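Long-range contacts in 11S globulin (Wrightia tinctoria, PDB 5WXU), which probably serves as a hexameric seed storage protein of the 11S globulin family, and binds the plant hormone auxin (indole-3-acetic acid): residues Trp169-Ala174 with Asp263-Val268; Ser356-Gly361 with Gln384-Pro389; Ala418-Thr423 with Tyr450-Ile455. One frame throughout, in Å; residues are numbered along the deposited sequence.

Contact 1: residues Trp169-Ala174 with Asp263-Val268; sequences WAYNEA and DGLRLV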
ATOM      1  N   TRP B 169     -26.555  -1.380 -17.175  1.00 17.79           N
ATOM      2  CA  TRP B 169     -27.879  -1.188 -17.782  1.00 17.63           C
ATOM      3  C   TRP B 169     -28.796  -0.720 -16.732  1.00 18.42           C
ATOM      4  O   TRP B 169     -28.497  -0.819 -15.555  1.00 18.56           O
ATOM      5  CB  TRP B 169     -28.421  -2.477 -18.435  1.00 15.83           C
ATOM      6  CG  TRP B 169     -28.556  -3.671 -17.524  1.00 17.00           C
ATOM      7  CD1 TRP B 169     -27.587  -4.654 -17.285  1.00 16.97           C
ATOM      8  CD2 TRP B 169     -29.657  -4.041 -16.688  1.00 16.18           C
ATOM      9  NE1 TRP B 169     -28.006  -5.563 -16.365  1.00 17.63           N
ATOM     10  CE2 TRP B 169     -29.283  -5.238 -15.984  1.00 17.41           C
ATOM     11  CE3 TRP B 169     -30.936  -3.493 -16.443  1.00 18.23           C
ATOM     12  CZ2 TRP B 169     -30.084  -5.841 -15.052  1.00 18.50           C
ATOM     13  CZ3 TRP B 169     -31.736  -4.156 -15.578  1.00 17.20           C
ATOM     14  CH2 TRP B 169     -31.366  -5.306 -14.914  1.00 18.27           C
ATOM     15  N   ALA B 170     -29.929  -0.132 -17.151  1.00 19.74           N
ATOM     16  CA  ALA B 170     -30.839   0.435 -16.158  1.00 17.28           C
ATOM     17  C   ALA B 170     -32.306   0.232 -16.663  1.00 19.62           C
ATOM     18  O   ALA B 170     -32.558   0.198 -17.837  1.00 23.48           O
ATOM     19  CB  ALA B 170     -30.557   1.889 -15.917  1.00 17.25           C
ATOM     20  N   TYR B 171     -33.189   0.045 -15.715  1.00 20.39           N
ATOM     21  CA  TYR B 171     -34.624  -0.177 -15.987  1.00 19.58           C
ATOM     22  C   TYR B 171     -35.428   0.651 -14.967  1.00 19.36           C
ATOM     23  O   TYR B 171     -35.162   0.617 -13.768  1.00 17.30           O
ATOM     24  CB  TYR B 171     -34.955  -1.640 -15.855  1.00 20.30           C
ATOM     25  CG  TYR B 171     -36.437  -1.915 -16.000  1.00 22.13           C
ATOM     26  CD1 TYR B 171     -37.043  -1.767 -17.207  1.00 21.72           C
ATOM     27  CD2 TYR B 171     -37.213  -2.257 -14.901  1.00 24.82           C
ATOM     28  CE1 TYR B 171     -38.427  -1.982 -17.346  1.00 22.66           C
ATOM     29  CE2 TYR B 171     -38.581  -2.486 -15.029  1.00 25.67           C
ATOM     30  CZ  TYR B 171     -39.170  -2.348 -16.247  1.00 26.12           C
ATOM     31  OH  TYR B 171     -40.539  -2.565 -16.340  1.00 27.38           O
ATOM     32  N   ASN B 172     -36.400   1.390 -15.497  1.00 20.20           N
ATOM     33  CA  ASN B 172     -37.300   2.228 -14.694  1.00 20.42           C
ATOM     34  C   ASN B 172     -38.552   1.434 -14.330  1.00 25.17           C
ATOM     35  O   ASN B 172     -39.381   1.167 -15.210  1.00 22.09           O
ATOM     36  CB  ASN B 172     -37.720   3.473 -15.489  1.00 19.26           C
ATOM     37  CG  ASN B 172     -38.581   4.386 -14.656  1.00 18.45           C
ATOM     38  OD1 ASN B 172     -38.668   4.220 -13.438  1.00 19.73           O
ATOM     39  ND2 ASN B 172     -39.167   5.386 -15.302  1.00 18.87           N
ATOM     40  N   GLU B 173     -38.706   1.131 -13.058  1.00 23.97           N
ATOM     41  CA  GLU B 173     -39.897   0.463 -12.598  1.00 32.21           C
ATOM     42  C   GLU B 173     -40.972   1.411 -12.050  1.00 31.30           C
ATOM     43  O   GLU B 173     -42.036   0.948 -11.695  1.00 35.45           O
ATOM     44  CB  GLU B 173     -39.526  -0.623 -11.567  1.00 39.11           C
ATOM     45  CG  GLU B 173     -38.996  -0.096 -10.251  1.00 42.04           C
ATOM     46  CD  GLU B 173     -38.476  -1.232  -9.365  1.00 45.85           C
ATOM     47  OE1 GLU B 173     -38.758  -2.424  -9.682  1.00 44.33           O
ATOM     48  OE2 GLU B 173     -37.789  -0.926  -8.370  1.00 47.66           O
ATOM     49  N   ALA B 174     -40.685   2.694 -11.984  1.00 26.74           N
ATOM     50  CA  ALA B 174     -41.601   3.675 -11.392  1.00 27.54           C
ATOM     51  C   ALA B 174     -42.525   4.227 -12.478  1.00 26.08           C
ATOM     52  O   ALA B 174     -42.270   4.056 -13.663  1.00 22.78           O
ATOM     53  CB  ALA B 174     -40.807   4.798 -10.811  1.00 27.19           C
ATOM     54  N   ASP B 263     -45.024  -5.306 -20.412  1.00 36.22           N
ATOM     55  CA  ASP B 263     -45.602  -5.954 -19.243  1.00 38.09           C
ATOM     56  C   ASP B 263     -44.657  -5.915 -18.053  1.00 39.44           C
ATOM     57  O   ASP B 263     -44.862  -6.635 -17.091  1.00 41.28           O
ATOM     58  CB  ASP B 263     -45.971  -7.417 -19.565  1.00 43.99           C
ATOM     59  CG  ASP B 263     -46.910  -7.529 -20.784  1.00 52.58           C
ATOM     60  OD1 ASP B 263     -46.753  -8.484 -21.589  1.00 62.20           O
ATOM     61  OD2 ASP B 263     -47.755  -6.609 -20.959  1.00 48.53           O
ATOM     62  N   GLY B 264     -43.609  -5.096 -18.119  1.00 32.77           N
ATOM     63  CA  GLY B 264     -42.640  -5.057 -17.023  1.00 32.86           C
ATOM     64  C   GLY B 264     -41.535  -6.130 -17.154  1.00 28.14           C
ATOM     65  O   GLY B 264     -41.758  -7.287 -17.502  1.00 26.38           O
ATOM     66  N   LEU B 265     -40.333  -5.726 -16.795  1.00 29.89           N
ATOM     67  CA  LEU B 265     -39.143  -6.603 -16.841  1.00 27.80           C
ATOM     68  C   LEU B 265     -39.213  -7.674 -15.776  1.00 27.72           C
ATOM     69  O   LEU B 265     -39.516  -7.385 -14.634  1.00 30.87           O
ATOM     70  CB  LEU B 265     -37.899  -5.724 -16.666  1.00 27.48           C
ATOM     71  CG  LEU B 265     -36.563  -6.365 -17.019  1.00 26.19           C
ATOM     72  CD1 LEU B 265     -36.486  -6.732 -18.501  1.00 25.41           C
ATOM     73  CD2 LEU B 265     -35.488  -5.398 -16.586  1.00 26.43           C
ATOM     74  N   ARG B 266     -38.920  -8.906 -16.147  1.00 26.37           N
ATOM     75  CA  ARG B 266     -38.961 -10.051 -15.283  1.00 30.55           C
ATOM     76  C   ARG B 266     -37.482 -10.338 -14.948  1.00 30.59           C
ATOM     77  O   ARG B 266     -36.687 -10.426 -15.824  1.00 34.06           O
ATOM     78  CB  ARG B 266     -39.648 -11.232 -16.002  1.00 38.63           C
ATOM     79  CG  ARG B 266     -41.057 -10.860 -16.543  1.00 45.02           C
ATOM     80  CD  ARG B 266     -41.656 -11.747 -17.671  1.00 53.35           C
ATOM     81  NE  ARG B 266     -40.932 -11.744 -18.979  1.00 56.01           N
ATOM     82  CZ  ARG B 266     -40.995 -12.703 -19.939  1.00 60.72           C
ATOM     83  NH1 ARG B 266     -41.756 -13.805 -19.805  1.00 64.21           N
ATOM     84  NH2 ARG B 266     -40.282 -12.571 -21.058  1.00 52.19           N
ATOM     85  N   LEU B 267     -37.137 -10.384 -13.680  1.00 28.73           N
ATOM     86  CA  LEU B 267     -35.753 -10.751 -13.274  1.00 29.89           C
ATOM     87  C   LEU B 267     -35.781 -11.448 -11.941  1.00 25.63           C
ATOM     88  O   LEU B 267     -36.857 -11.573 -11.316  1.00 26.59           O
ATOM     89  CB  LEU B 267     -34.839  -9.529 -13.312  1.00 31.32           C
ATOM     90  CG  LEU B 267     -35.346  -8.211 -12.734  1.00 35.55           C
ATOM     91  CD1 LEU B 267     -35.373  -8.309 -11.238  1.00 38.79           C
ATOM     92  CD2 LEU B 267     -34.422  -7.077 -13.115  1.00 41.75           C
ATOM     93  N   VAL B 268     -34.642 -11.948 -11.497  1.00 23.36           N
ATOM     94  CA  VAL B 268     -34.568 -12.686 -10.261  1.00 23.43           C
ATOM     95  C   VAL B 268     -34.249 -11.639  -9.198  1.00 25.72           C
ATOM     96  O   VAL B 268     -33.201 -10.996  -9.231  1.00 25.81           O
ATOM     97  CB  VAL B 268     -33.496 -13.796 -10.309  1.00 26.72           C
ATOM     98  CG1 VAL B 268     -33.402 -14.563  -8.992  1.00 27.61           C
ATOM     99  CG2 VAL B 268     -33.790 -14.772 -11.421  1.00 30.48           C
TER
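Leu265 lies against Tyr171 with its CB almost centred over one face of the phenol ring, 3.6 Å from the ring centroid and 12° off the normal, a CH-pi contact. The two side chains run past each other in opposite directions, so Leu265 CD2 ends up near the root of the tyrosine, 3.7 Å from Tyr171 CG, while the phenol oxygen reaches back to the leucine's own backbone. There Leu265 N donates to Tyr171 OH over 3.2 Å, with 159° at the hydrogen. This bond fixes where the hydroxyl end sits, and the leucine over the face probably limits the turning of the ring. The hydroxyl also comes within 3.3 Å of Gly264 CA; the positive phi of Gly264 would press a CB against the preceding carbonyl oxygen, so only a residue without CB fits comfortably. Tyr171 gets its reach from a CG anti to the backbone N (chi1 175°).

Two residues back on the same side of the strand, Trp169 has CG in the crowded position between backbone N and carbonyl carbon. Its six-membered ring meets Leu265 tip to tip, CZ3 to CD2 at 4.1 Å, and takes Leu267 CD2 at its edge, 4.0 Å from CH2. Pro430 of a second subunit packs on both Trp169 and Leu267, and Arg266 makes a salt bridge to Asp432 of that subunit.

Strand 168-172 is set by backbone bonds to strands 91-98 and 110-115, and Leu92 packs on both aromatic side chains. Farther along, Asn172 OD1 accepts from Ala174 N in an Asx turn. The whole is an extended loop packed against aromatic side chains of a β-sheet in the N-terminal cupin domain of an 11S globulin, beside a subunit interface.

Contact 2: residues Ser356-Gly361 with Gln384-Pro389; sequences SYVTRG and QLFIIP
Ser356 sets its CB over one face of the Phe386 ring, 3.6 Å from the centroid and displaced toward the rim, a CH-pi contact between neighbouring antiparallel strands of the C-terminal cupin β-barrel. Phe386 folds back to receive it because its CG takes the crowded position between backbone N and carbonyl carbon (chi1 58°). Val358 CG2 meets the same ring in its plane, 3.9 Å from CE2, and Leu405 of the adjoining strand touches both Val358 and Phe386. Ser356 and Phe386 form a hydrogen-bonded pair: Ser356 N points straight at Phe386 O, 2.7 Å away and 177° at the hydrogen, and Phe386 N returns a bond to Ser356 O. Beyond it, Val358 N donates to Gln384 O at 3.0 Å, nearly along the C=O axis. Tyr357 and Leu385, the non-hydrogen-bonded pair, project to the other face and meet loosely, CD1 to CD1; the tyrosine hydroxyl is bonded to Arg84. A classic beta bulge sets Thr359 and Arg360 opposite Glu404. Ser356 OG bonds to Thr407 OG1 and, at 2.8 Å, to a water that donates to Phe386 O.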
ATOM      1  N   SER B 356     -20.760  20.723 -11.024  1.00 19.00           N
ATOM      2  CA  SER B 356     -22.017  20.829 -10.225  1.00 18.32           C
ATOM      3  C   SER B 356     -23.264  20.817 -11.082  1.00 20.97           C
ATOM      4  O   SER B 356     -23.250  21.349 -12.164  1.00 22.15           O
ATOM      5  CB  SER B 356     -22.045  22.080  -9.420  1.00 18.35           C
ATOM      6  OG  SER B 356     -20.991  22.127  -8.446  1.00 18.85           O
ATOM      7  N   TYR B 357     -24.285  20.116 -10.599  1.00 17.58           N
ATOM      8  CA  TYR B 357     -25.600  20.103 -11.263  1.00 17.57           C
ATOM      9  C   TYR B 357     -26.622  20.600 -10.289  1.00 18.80           C
ATOM     10  O   TYR B 357     -26.699  20.116  -9.200  1.00 19.64           O
ATOM     11  CB  TYR B 357     -25.921  18.681 -11.634  1.00 17.79           C
ATOM     12  CG  TYR B 357     -27.205  18.556 -12.398  1.00 18.51           C
ATOM     13  CD1 TYR B 357     -27.290  19.037 -13.702  1.00 19.85           C
ATOM     14  CD2 TYR B 357     -28.314  17.991 -11.828  1.00 19.92           C
ATOM     15  CE1 TYR B 357     -28.505  19.000 -14.381  1.00 20.81           C
ATOM     16  CE2 TYR B 357     -29.500  17.863 -12.527  1.00 20.23           C
ATOM     17  CZ  TYR B 357     -29.576  18.372 -13.825  1.00 19.77           C
ATOM     18  OH  TYR B 357     -30.804  18.315 -14.499  1.00 25.08           O
ATOM     19  N   VAL B 358     -27.442  21.568 -10.682  1.00 18.62           N
ATOM     20  CA  VAL B 358     -28.440  22.125  -9.794  1.00 18.61           C
ATOM     21  C   VAL B 358     -29.743  21.337  -9.923  1.00 18.96           C
ATOM     22  O   VAL B 358     -30.376  21.339 -10.988  1.00 20.12           O
ATOM     23  CB  VAL B 358     -28.703  23.584 -10.148  1.00 19.55           C
ATOM     24  CG1 VAL B 358     -29.628  24.226  -9.115  1.00 18.46           C
ATOM     25  CG2 VAL B 358     -27.450  24.394 -10.223  1.00 20.88           C
ATOM     26  N   THR B 359     -30.123  20.647  -8.879  1.00 19.72           N
ATOM     27  CA  THR B 359     -31.299  19.833  -8.890  1.00 21.60           C
ATOM     28  C   THR B 359     -32.524  20.556  -8.427  1.00 21.12           C
ATOM     29  O   THR B 359     -33.631  20.110  -8.799  1.00 23.25           O
ATOM     30  CB  THR B 359     -31.137  18.566  -8.073  1.00 20.42           C
ATOM     31  OG1 THR B 359     -30.503  18.887  -6.835  1.00 22.18           O
ATOM     32  CG2 THR B 359     -30.236  17.617  -8.866  1.00 19.23           C
ATOM     33  N   ARG B 360     -32.353  21.615  -7.646  1.00 22.02           N
ATOM     34  CA  ARG B 360     -33.505  22.320  -7.029  1.00 22.94           C
ATOM     35  C   ARG B 360     -33.128  23.721  -6.795  1.00 22.30           C
ATOM     36  O   ARG B 360     -32.015  24.039  -6.331  1.00 21.28           O
ATOM     37  CB  ARG B 360     -33.936  21.737  -5.693  1.00 27.60           C
ATOM     38  CG  ARG B 360     -34.519  20.361  -5.708  1.00 34.79           C
ATOM     39  CD  ARG B 360     -35.262  20.010  -4.412  1.00 44.89           C
ATOM     40  NE  ARG B 360     -34.585  18.944  -3.649  1.00 56.76           N
ATOM     41  CZ  ARG B 360     -34.763  18.677  -2.340  1.00 60.20           C
ATOM     42  NH1 ARG B 360     -35.623  19.391  -1.592  1.00 58.56           N
ATOM     43  NH2 ARG B 360     -34.064  17.676  -1.769  1.00 47.43           N
ATOM     44  N   GLY B 361     -34.050  24.641  -7.027  1.00 21.40           N
ATOM     45  CA  GLY B 361     -33.759  25.981  -6.556  1.00 23.17           C
ATOM     46  C   GLY B 361     -32.916  26.833  -7.443  1.00 22.36           C
ATOM     47  O   GLY B 361     -32.798  26.585  -8.648  1.00 23.02           O
ATOM     48  N   GLN B 384     -29.119  23.300 -14.704  1.00 18.63           N
ATOM     49  CA  GLN B 384     -27.868  23.753 -15.185  1.00 20.49           C
ATOM     50  C   GLN B 384     -26.700  22.956 -14.546  1.00 21.09           C
ATOM     51  O   GLN B 384     -26.776  22.595 -13.378  1.00 18.29           O
ATOM     52  CB  GLN B 384     -27.653  25.246 -14.974  1.00 24.58           C
ATOM     53  CG  GLN B 384     -28.699  26.128 -15.703  1.00 24.20           C
ATOM     54  CD  GLN B 384     -28.461  27.603 -15.471  1.00 27.41           C
ATOM     55  OE1 GLN B 384     -28.151  27.996 -14.373  1.00 26.71           O
ATOM     56  NE2 GLN B 384     -28.500  28.411 -16.539  1.00 31.46           N
ATOM     57  N   LEU B 385     -25.652  22.792 -15.355  1.00 19.31           N
ATOM     58  CA  LEU B 385     -24.343  22.315 -14.954  1.00 19.94           C
ATOM     59  C   LEU B 385     -23.352  23.466 -14.861  1.00 19.98           C
ATOM     60  O   LEU B 385     -23.351  24.354 -15.721  1.00 21.98           O
ATOM     61  CB  LEU B 385     -23.852  21.336 -16.019  1.00 21.07           C
ATOM     62  CG  LEU B 385     -22.732  20.334 -15.682  1.00 21.13           C
ATOM     63  CD1 LEU B 385     -23.304  19.195 -14.833  1.00 22.95           C
ATOM     64  CD2 LEU B 385     -22.036  19.792 -16.936  1.00 23.07           C
ATOM     65  N   PHE B 386     -22.433  23.433 -13.895  1.00 19.23           N
ATOM     66  CA  PHE B 386     -21.323  24.433 -13.838  1.00 20.80           C
ATOM     67  C   PHE B 386     -20.022  23.816 -13.375  1.00 20.87           C
ATOM     68  O   PHE B 386     -20.035  22.891 -12.484  1.00 21.31           O
ATOM     69  CB  PHE B 386     -21.628  25.750 -13.058  1.00 21.07           C
ATOM     70  CG  PHE B 386     -22.031  25.606 -11.632  1.00 20.75           C
ATOM     71  CD1 PHE B 386     -21.077  25.685 -10.628  1.00 22.49           C
ATOM     72  CD2 PHE B 386     -23.354  25.474 -11.251  1.00 23.75           C
ATOM     73  CE1 PHE B 386     -21.408  25.598  -9.299  1.00 22.81           C
ATOM     74  CE2 PHE B 386     -23.694  25.352  -9.923  1.00 23.67           C
ATOM     75  CZ  PHE B 386     -22.714  25.466  -8.925  1.00 24.50           C
ATOM     76  N   ILE B 387     -18.953  24.238 -14.045  1.00 20.67           N
ATOM     77  CA  ILE B 387     -17.605  23.698 -13.825  1.00 20.78           C
ATOM     78  C   ILE B 387     -16.778  24.770 -13.135  1.00 20.07           C
ATOM     79  O   ILE B 387     -16.752  25.886 -13.580  1.00 19.47           O
ATOM     80  CB  ILE B 387     -16.935  23.258 -15.154  1.00 22.57           C
ATOM     81  CG1 ILE B 387     -17.489  21.944 -15.687  1.00 24.40           C
ATOM     82  CG2 ILE B 387     -15.463  22.953 -14.938  1.00 24.39           C
ATOM     83  CD1 ILE B 387     -18.917  21.799 -15.714  1.00 27.95           C
ATOM     84  N   ILE B 388     -16.160  24.440 -12.005  1.00 18.07           N
ATOM     85  CA  ILE B 388     -15.207  25.271 -11.328  1.00 19.15           C
ATOM     86  C   ILE B 388     -13.843  24.550 -11.362  1.00 19.61           C
ATOM     87  O   ILE B 388     -13.684  23.554 -10.632  1.00 21.18           O
ATOM     88  CB  ILE B 388     -15.583  25.616  -9.912  1.00 20.52           C
ATOM     89  CG1 ILE B 388     -16.914  26.356  -9.901  1.00 22.84           C
ATOM     90  CG2 ILE B 388     -14.565  26.568  -9.345  1.00 20.46           C
ATOM     91  CD1 ILE B 388     -17.629  26.290  -8.634  1.00 24.05           C
ATOM     92  N   PRO B 389     -12.929  25.005 -12.193  1.00 20.41           N
ATOM     93  CA  PRO B 389     -11.569  24.346 -12.193  1.00 19.08           C
ATOM     94  C   PRO B 389     -10.839  24.482 -10.875  1.00 19.49           C
ATOM     95  O   PRO B 389     -11.060  25.421 -10.098  1.00 18.20           O
ATOM     96  CB  PRO B 389     -10.784  25.097 -13.291  1.00 20.92           C
ATOM     97  CG  PRO B 389     -11.888  25.729 -14.173  1.00 21.67           C
ATOM     98  CD  PRO B 389     -12.955  26.113 -13.172  1.00 21.87           C
TER
HETATM   99  O   HOH W   1     -18.673  23.106  -9.681  1.00 28.97           O

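Contact 3: residues Ala418-Thr423 with Tyr450-Ile455; sequences ALVGRT and YNREEI
The chain before helix 425-428 and the chain after helix 442-450 meet here, bringing together the two ends of the helical region 425-450 of the C-terminal cupin domain at a subunit interface. Arg422 carries the contact, binding the carbonyls of Glu453 and Glu454. Its backbone N donates to Glu454 O over 3.0 Å, while its side chain, bent at chi3 (-53°), brings NH1 to Glu453 O at 2.7 Å. The latter bond lies nearly along the C=O axis and in the guanidinium plane. Ile455 crosses the arginine at about a right angle and lays CD1 over one guanidinium face, 3.3 Å from NH2; its CG2 touches Thr423 CG2.

Gly421 allows the approach: a CB there would clash with Glu454 O, and its positive phi favours glycine in any case. A water accepts from Gly421 N and lies within donating distance, 3.1 Å, of Arg452 O, and Val420 CG1 rests on Arg452 CB. The two loops meet third and fourth subunits of the hexamer, and the bound indole-3-acetic acid touches Arg422 and Thr423. NH1 and NH2 of Arg422 also bond to Gln125 and Glu122 of the third subunit. An alanine in place of Arg422 would remove the donor to Glu453 O and the surface under Ile455 CD1, and would probably loosen both the join and the subunit contact. Glu453 crosses Arg422 at about a right angle, OE1 3.5 Å from Arg422 CD, whereas OE2 makes a salt bridge to Arg427, a residue of an auxin binding site. Arg452 NH1 pairs with Glu454 OE2 at 2.9 Å, a salt bridge whose hydrogen bond is weak.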
ATOM      1  N   ALA B 418     -11.211  26.795   2.705  1.00 17.57           N
ATOM      2  CA  ALA B 418     -12.128  27.862   3.045  1.00 18.03           C
ATOM      3  C   ALA B 418     -11.373  29.175   3.295  1.00 16.82           C
ATOM      4  O   ALA B 418     -10.273  29.223   3.920  1.00 18.58           O
ATOM      5  CB  ALA B 418     -12.933  27.487   4.272  1.00 17.94           C
ATOM      6  N   LEU B 419     -12.028  30.253   2.907  1.00 17.34           N
ATOM      7  CA  LEU B 419     -11.599  31.603   3.215  1.00 18.75           C
ATOM      8  C   LEU B 419     -12.397  32.268   4.346  1.00 18.89           C
ATOM      9  O   LEU B 419     -12.071  33.390   4.756  1.00 22.14           O
ATOM     10  CB  LEU B 419     -11.734  32.440   1.938  1.00 20.14           C
ATOM     11  CG  LEU B 419     -10.638  32.229   0.887  1.00 20.55           C
ATOM     12  CD1 LEU B 419     -11.089  32.779  -0.429  1.00 19.41           C
ATOM     13  CD2 LEU B 419      -9.402  32.964   1.398  1.00 21.31           C
ATOM     14  N   VAL B 420     -13.416  31.599   4.865  1.00 18.74           N
ATOM     15  CA  VAL B 420     -14.270  32.058   5.917  1.00 19.43           C
ATOM     16  C   VAL B 420     -14.567  30.888   6.826  1.00 21.03           C
ATOM     17  O   VAL B 420     -14.751  29.787   6.359  1.00 20.96           O
ATOM     18  CB  VAL B 420     -15.587  32.600   5.324  1.00 21.89           C
ATOM     19  CG1 VAL B 420     -16.615  32.837   6.420  1.00 23.95           C
ATOM     20  CG2 VAL B 420     -15.324  33.887   4.524  1.00 21.32           C
ATOM     21  N   GLY B 421     -14.756  31.168   8.117  1.00 21.96           N
ATOM     22  CA  GLY B 421     -15.231  30.153   9.066  1.00 20.31           C
ATOM     23  C   GLY B 421     -14.093  29.554   9.882  1.00 19.51           C
ATOM     24  O   GLY B 421     -12.928  29.917   9.739  1.00 18.13           O
ATOM     25  N   ARG B 422     -14.418  28.600  10.715  1.00 19.26           N
ATOM     26  CA  ARG B 422     -13.429  28.054  11.681  1.00 20.41           C
ATOM     27  C   ARG B 422     -12.328  27.300  11.043  1.00 20.99           C
ATOM     28  O   ARG B 422     -11.231  27.305  11.595  1.00 20.94           O
ATOM     29  CB  ARG B 422     -14.026  27.217  12.818  1.00 20.35           C
ATOM     30  CG  ARG B 422     -15.099  27.966  13.517  1.00 22.84           C
ATOM     31  CD  ARG B 422     -15.371  27.394  14.884  1.00 24.57           C
ATOM     32  NE  ARG B 422     -15.659  25.980  15.004  1.00 27.77           N
ATOM     33  CZ  ARG B 422     -16.824  25.362  14.715  1.00 29.22           C
ATOM     34  NH1 ARG B 422     -17.891  26.011  14.107  1.00 27.04           N
ATOM     35  NH2 ARG B 422     -16.906  24.032  14.970  1.00 28.95           N
ATOM     36  N   THR B 423     -12.556  26.757   9.833  1.00 19.95           N
ATOM     37  CA  THR B 423     -11.476  26.042   9.118  1.00 19.85           C
ATOM     38  C   THR B 423     -10.742  26.989   8.097  1.00 20.28           C
ATOM     39  O   THR B 423     -10.006  26.546   7.225  1.00 19.06           O
ATOM     40  CB  THR B 423     -12.040  24.851   8.373  1.00 19.13           C
ATOM     41  OG1 THR B 423     -13.143  25.282   7.498  1.00 20.26           O
ATOM     42  CG2 THR B 423     -12.544  23.823   9.366  1.00 20.24           C
ATOM     43  N   TYR B 450     -12.599  36.095  13.011  1.00 21.80           N
ATOM     44  CA  TYR B 450     -13.582  35.532  13.928  1.00 24.06           C
ATOM     45  C   TYR B 450     -15.055  35.843  13.777  1.00 24.67           C
ATOM     46  O   TYR B 450     -15.847  35.223  14.461  1.00 24.85           O
ATOM     47  CB  TYR B 450     -13.134  35.823  15.367  1.00 24.46           C
ATOM     48  CG  TYR B 450     -11.720  35.391  15.642  1.00 25.10           C
ATOM     49  CD1 TYR B 450     -11.351  34.057  15.490  1.00 25.30           C
ATOM     50  CD2 TYR B 450     -10.726  36.282  16.038  1.00 23.50           C
ATOM     51  CE1 TYR B 450     -10.069  33.632  15.750  1.00 26.52           C
ATOM     52  CE2 TYR B 450      -9.415  35.877  16.277  1.00 26.34           C
ATOM     53  CZ  TYR B 450      -9.079  34.537  16.126  1.00 27.57           C
ATOM     54  OH  TYR B 450      -7.834  34.067  16.364  1.00 28.09           O
ATOM     55  N   ASN B 451     -15.466  36.730  12.868  1.00 22.50           N
ATOM     56  CA  ASN B 451     -16.879  37.168  12.803  1.00 24.25           C
ATOM     57  C   ASN B 451     -17.828  36.027  12.416  1.00 24.79           C
ATOM     58  O   ASN B 451     -18.922  35.942  12.954  1.00 30.13           O
ATOM     59  CB  ASN B 451     -17.106  38.396  11.865  1.00 25.77           C
ATOM     60  CG  ASN B 451     -16.842  39.767  12.564  1.00 25.66           C
ATOM     61  OD1 ASN B 451     -16.381  39.804  13.671  1.00 25.20           O
ATOM     62  ND2 ASN B 451     -17.191  40.877  11.902  1.00 23.18           N
ATOM     63  N   ARG B 452     -17.405  35.155  11.518  1.00 23.36           N
ATOM     64  CA  ARG B 452     -18.150  33.917  11.230  1.00 23.93           C
ATOM     65  C   ARG B 452     -17.554  32.725  11.998  1.00 24.22           C
ATOM     66  O   ARG B 452     -16.391  32.342  11.760  1.00 24.02           O
ATOM     67  CB  ARG B 452     -18.145  33.648   9.748  1.00 27.03           C
ATOM     68  CG  ARG B 452     -18.907  34.732   8.980  1.00 29.00           C
ATOM     69  CD  ARG B 452     -20.383  34.476   9.113  1.00 28.43           C
ATOM     70  NE  ARG B 452     -21.035  34.993   7.963  1.00 36.22           N
ATOM     71  CZ  ARG B 452     -22.263  34.692   7.601  1.00 28.53           C
ATOM     72  NH1 ARG B 452     -23.038  33.897   8.339  1.00 26.41           N
ATOM     73  NH2 ARG B 452     -22.701  35.266   6.521  1.00 34.21           N
ATOM     74  N   GLU B 453     -18.367  32.143  12.874  1.00 23.27           N
ATOM     75  CA  GLU B 453     -17.985  31.011  13.692  1.00 25.93           C
ATOM     76  C   GLU B 453     -18.441  29.682  13.104  1.00 24.10           C
ATOM     77  O   GLU B 453     -18.155  28.655  13.638  1.00 25.48           O
ATOM     78  CB  GLU B 453     -18.502  31.176  15.142  1.00 33.47           C
ATOM     79  CG  GLU B 453     -17.680  32.220  15.933  1.00 37.77           C
ATOM     80  CD  GLU B 453     -16.166  31.881  15.999  1.00 45.13           C
ATOM     81  OE1 GLU B 453     -15.805  30.664  16.176  1.00 43.63           O
ATOM     82  OE2 GLU B 453     -15.329  32.821  15.837  1.00 39.08           O
ATOM     83  N   GLU B 454     -19.119  29.727  11.974  1.00 22.90           N
ATOM     84  CA  GLU B 454     -19.572  28.508  11.302  1.00 22.79           C
ATOM     85  C   GLU B 454     -18.383  27.802  10.686  1.00 20.94           C
ATOM     86  O   GLU B 454     -17.391  28.412  10.429  1.00 19.99           O
ATOM     87  CB  GLU B 454     -20.548  28.785  10.152  1.00 20.91           C
ATOM     88  CG  GLU B 454     -21.854  29.489  10.574  1.00 22.44           C
ATOM     89  CD  GLU B 454     -21.852  31.023  10.356  1.00 25.20           C
ATOM     90  OE1 GLU B 454     -20.845  31.711  10.581  1.00 22.37           O
ATOM     91  OE2 GLU B 454     -22.887  31.524   9.925  1.00 26.09           O
ATOM     92  N   ILE B 455     -18.572  26.519  10.392  1.00 17.65           N
ATOM     93  CA  ILE B 455     -17.724  25.787   9.424  1.00 18.19           C
ATOM     94  C   ILE B 455     -18.555  25.531   8.198  1.00 18.33           C
ATOM     95  O   ILE B 455     -19.618  24.877   8.293  1.00 18.07           O
ATOM     96  CB  ILE B 455     -17.235  24.437   9.993  1.00 17.82           C
ATOM     97  CG1 ILE B 455     -16.261  24.701  11.141  1.00 19.78           C
ATOM     98  CG2 ILE B 455     -16.574  23.610   8.931  1.00 19.35           C
ATOM     99  CD1 ILE B 455     -15.729  23.452  11.915  1.00 21.84           C
TER
HETATM  100  O   HOH W   2     -14.592  33.647   9.612  1.00 36.31           O

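How the contacts relate
The contacts follow one another along the chain without touching. Contact 2 is the most central, its centre about 11 Å from the centre of the chain, and joins two strands of one sheet by regular backbone bonds; contacts 1 and 3 lie on opposite sides of that centre, their own centres about 48 Å apart, yet both are buried within the hexamer. Contact 1 belongs to the N-terminal cupin half, and contacts 2 and 3 to the C-terminal one. Contact 1 sets a loop on a strand through aromatic and aliphatic side chains with one hydroxyl bond. Contact 3 joins two loops through an arginine, backbone carbonyls and a water, and alone touches bound auxin.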